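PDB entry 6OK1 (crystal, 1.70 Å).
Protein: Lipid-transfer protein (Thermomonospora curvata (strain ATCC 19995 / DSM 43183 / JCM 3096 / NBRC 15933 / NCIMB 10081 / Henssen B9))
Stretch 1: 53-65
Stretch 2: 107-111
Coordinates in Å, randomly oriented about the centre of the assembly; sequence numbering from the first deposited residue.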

# COMPACT_ATOMS: atom_id res chain seq x y z
N THR A 53 -0.29 6.13 5.59
CA THR A 53 -1.68 5.70 5.75
C THR A 53 -1.78 4.22 5.39
O THR A 53 -0.76 3.52 5.28
N PHE A 54 -3.01 3.73 5.28
CA PHE A 54 -3.30 2.35 4.94
C PHE A 54 -3.30 2.16 3.42
O PHE A 54 -3.64 3.08 2.67
N THR A 55 -3.05 0.93 2.97
CA THR A 55 -3.09 0.69 1.52
C THR A 55 -4.44 1.08 0.92
O THR A 55 -4.49 1.62 -0.20
N ALA A 56 -5.53 0.83 1.64
CA ALA A 56 -6.88 1.02 1.10
C ALA A 56 -7.38 2.45 1.20
O ALA A 56 -8.44 2.75 0.63
N ASP A 57 -6.66 3.32 1.90
CA ASP A 57 -7.10 4.70 2.04
C ASP A 57 -7.07 5.40 0.69
O ASP A 57 -6.06 5.33 -0.03
N THR A 58 -8.20 6.02 0.31
CA THR A 58 -8.34 6.62 -1.02
C THR A 58 -7.81 8.04 -1.09
O THR A 58 -7.73 8.60 -2.19
N SER A 59 -7.52 8.67 0.05
CA SER A 59 -6.98 10.02 0.08
C SER A 59 -5.47 9.92 0.08
O SER A 59 -4.83 9.93 1.12
N SER A 60 -4.89 9.82 -1.12
CA SER A 60 -3.46 9.61 -1.22
C SER A 60 -2.67 10.74 -0.55
O SER A 60 -3.15 11.88 -0.41
N GLU A 61 -1.41 10.43 -0.22
CA GLU A 61 -0.53 11.39 0.41
C GLU A 61 -0.46 12.68 -0.39
O GLU A 61 -0.46 13.77 0.19
N ILE A 62 -0.44 12.58 -1.72
CA ILE A 62 -0.30 13.81 -2.51
C ILE A 62 -1.57 14.64 -2.47
O ILE A 62 -1.51 15.87 -2.53
N HIS A 63 -2.73 14.00 -2.39
CA HIS A 63 -3.97 14.76 -2.33
C HIS A 63 -4.14 15.43 -0.98
O HIS A 63 -4.53 16.60 -0.90
N VAL A 64 -3.79 14.72 0.09
CA VAL A 64 -3.76 15.36 1.41
C VAL A 64 -2.77 16.52 1.42
O VAL A 64 -3.06 17.61 1.94
N ALA A 65 -1.59 16.31 0.85
CA ALA A 65 -0.56 17.34 0.97
C ALA A 65 -0.93 18.60 0.19
O ALA A 65 -0.71 19.71 0.69
N CYS A 107 0.34 10.31 10.49
CA CYS A 107 -0.30 9.04 10.19
C CYS A 107 -1.80 9.26 10.21
O CYS A 107 -2.31 9.89 11.14
N TYR A 108 -2.53 8.77 9.19
CA TYR A 108 -3.96 9.07 9.13
C TYR A 108 -4.76 7.95 8.49
O TYR A 108 -4.23 7.08 7.79
N ARG A 109 -6.07 7.98 8.75
CA ARG A 109 -7.04 7.13 8.09
C ARG A 109 -8.36 7.87 8.15
O ARG A 109 -8.74 8.37 9.21
N ALA A 110 -9.06 7.95 7.02
CA ALA A 110 -10.38 8.57 7.02
C ALA A 110 -11.27 7.90 5.98
O ALA A 110 -10.81 7.58 4.88
N PHE A 111 -12.53 7.69 6.33
CA PHE A 111 -13.43 7.03 5.39
C PHE A 111 -14.88 7.30 5.76
O PHE A 111 -15.21 7.74 6.87

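What holds the charged pair across the contact? Asp-57, chi1 t, points toward the second stretch, and its OD2 takes a salt bridge from Arg-109 NH1 at 2.8 Å and a hydrogen bond from Ala-110 N at 3.1 Å. Its OD1 accepts from Ser-59 N at 3.0 Å, so the carboxylate also braces its own loop.

Which hydroxyls tie side chain to backbone? Thr-53, chi1 t and pointing toward the second stretch, donates from OG1 to Tyr-108 O at 2.7 Å. In return, the CA-to-CB bond of Tyr-108 (chi1 p) points sideways to the first stretch, but the end of its side chain comes nearer, and OH donates to Ser-59 O at 2.7 Å.

How do the rings pack? Thr-53 CB lies over one face of the Tyr-108 ring, 3.8 Å from its centroid, while Val-64 (t) brings CG2 to 3.8 Å from Tyr-108 CZ. Phe-54 (m) points toward the second stretch, and Arg-109 CD sits over one face of its ring, 3.6 Å from the centroid; Arg-109 (chi1 t, chi2 p, chi3 t) thus serves both apolar and charged partners.

Where does water enter? Water 1 accepts from Arg-109 NH2 and donates to Ala-56 O, bridging two groups that share no direct bond. Waters 2 and 3 both donate to Ala-110 O: water 2 ties it to Asp-57 OD1 and Ser-59 OG (chi1 m), water 3 to Thr-58 N and Arg-109 NH1.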

# COMPACT_ATOMS: atom_id res chain seq x y z
CB THR A 53 -2.65 6.60 4.96
OG1 THR A 53 -4.00 6.23 5.25
CG2 THR A 53 -2.43 6.51 3.47
CB PHE A 54 -4.69 1.93 5.44
CG PHE A 54 -4.86 1.86 6.97
CD1 PHE A 54 -4.08 2.61 7.87
CD2 PHE A 54 -5.89 1.06 7.47
CE1 PHE A 54 -4.33 2.54 9.24
CE2 PHE A 54 -6.13 0.99 8.86
CZ PHE A 54 -5.35 1.70 9.72
CB THR A 55 -2.76 -0.78 1.20
OG1 THR A 55 -3.51 -1.64 2.06
CG2 THR A 55 -1.35 -1.05 1.45
CB ALA A 56 -7.90 0.11 1.82
CB ASP A 57 -6.25 5.44 3.06
CG ASP A 57 -6.95 6.67 3.56
OD1 ASP A 57 -7.02 7.65 2.79
OD2 ASP A 57 -7.51 6.67 4.68
CB THR A 58 -9.84 6.63 -1.43
OG1 THR A 58 -10.57 7.47 -0.55
CG2 THR A 58 -10.44 5.20 -1.40
CB SER A 59 -7.48 10.76 1.31
OG SER A 59 -8.90 10.76 1.33
CB SER A 60 -3.06 9.47 -2.68
OG SER A 60 -2.98 10.75 -3.26
CB GLU A 61 0.88 10.79 0.56
CG GLU A 61 0.90 9.46 1.33
CD GLU A 61 0.86 8.25 0.45
OE1 GLU A 61 0.14 8.27 -0.58
OE2 GLU A 61 1.55 7.26 0.78
CB ILE A 62 0.11 13.51 -3.96
CG1 ILE A 62 -0.90 12.57 -4.64
CG2 ILE A 62 1.54 12.95 -3.98
CD1 ILE A 62 -0.64 12.44 -6.16
CB HIS A 63 -5.15 13.84 -2.64
CG HIS A 63 -5.18 13.40 -4.07
ND1 HIS A 63 -5.14 14.31 -5.11
CD2 HIS A 63 -5.17 12.18 -4.64
CE1 HIS A 63 -5.14 13.66 -6.26
NE2 HIS A 63 -5.16 12.36 -6.00
CB VAL A 64 -3.44 14.31 2.50
CG1 VAL A 64 -3.23 14.96 3.86
CG2 VAL A 64 -4.58 13.30 2.58
CB ALA A 65 0.78 16.80 0.50
CB CYS A 107 0.08 7.98 11.23
SG CYS A 107 1.84 7.87 11.57
CB TYR A 108 -4.21 10.38 8.35
CG TYR A 108 -3.84 10.32 6.87
CD1 TYR A 108 -2.56 10.62 6.46
CD2 TYR A 108 -4.77 9.99 5.90
CE1 TYR A 108 -2.22 10.56 5.11
CE2 TYR A 108 -4.43 9.92 4.55
CZ TYR A 108 -3.16 10.22 4.18
OH TYR A 108 -2.78 10.17 2.87
CB ARG A 109 -7.15 5.76 8.78
CG ARG A 109 -8.01 4.73 8.06
CD ARG A 109 -7.31 4.18 6.84
NE ARG A 109 -8.09 3.11 6.21
CZ ARG A 109 -8.94 3.25 5.21
NH1 ARG A 109 -9.16 4.43 4.63
NH2 ARG A 109 -9.60 2.17 4.77
CB ALA A 110 -10.29 10.08 6.74
CB PHE A 111 -13.18 5.51 5.32
CG PHE A 111 -13.00 4.82 6.66
CD1 PHE A 111 -13.90 4.99 7.70
CD2 PHE A 111 -11.95 3.91 6.83
CE1 PHE A 111 -13.75 4.30 8.91
CE2 PHE A 111 -11.80 3.21 8.03
CZ PHE A 111 -12.70 3.41 9.09
O HOH W 1 -11.03 2.77 2.36
O HOH W 2 -9.12 9.29 3.41
O HOH W 3 -10.34 5.94 2.52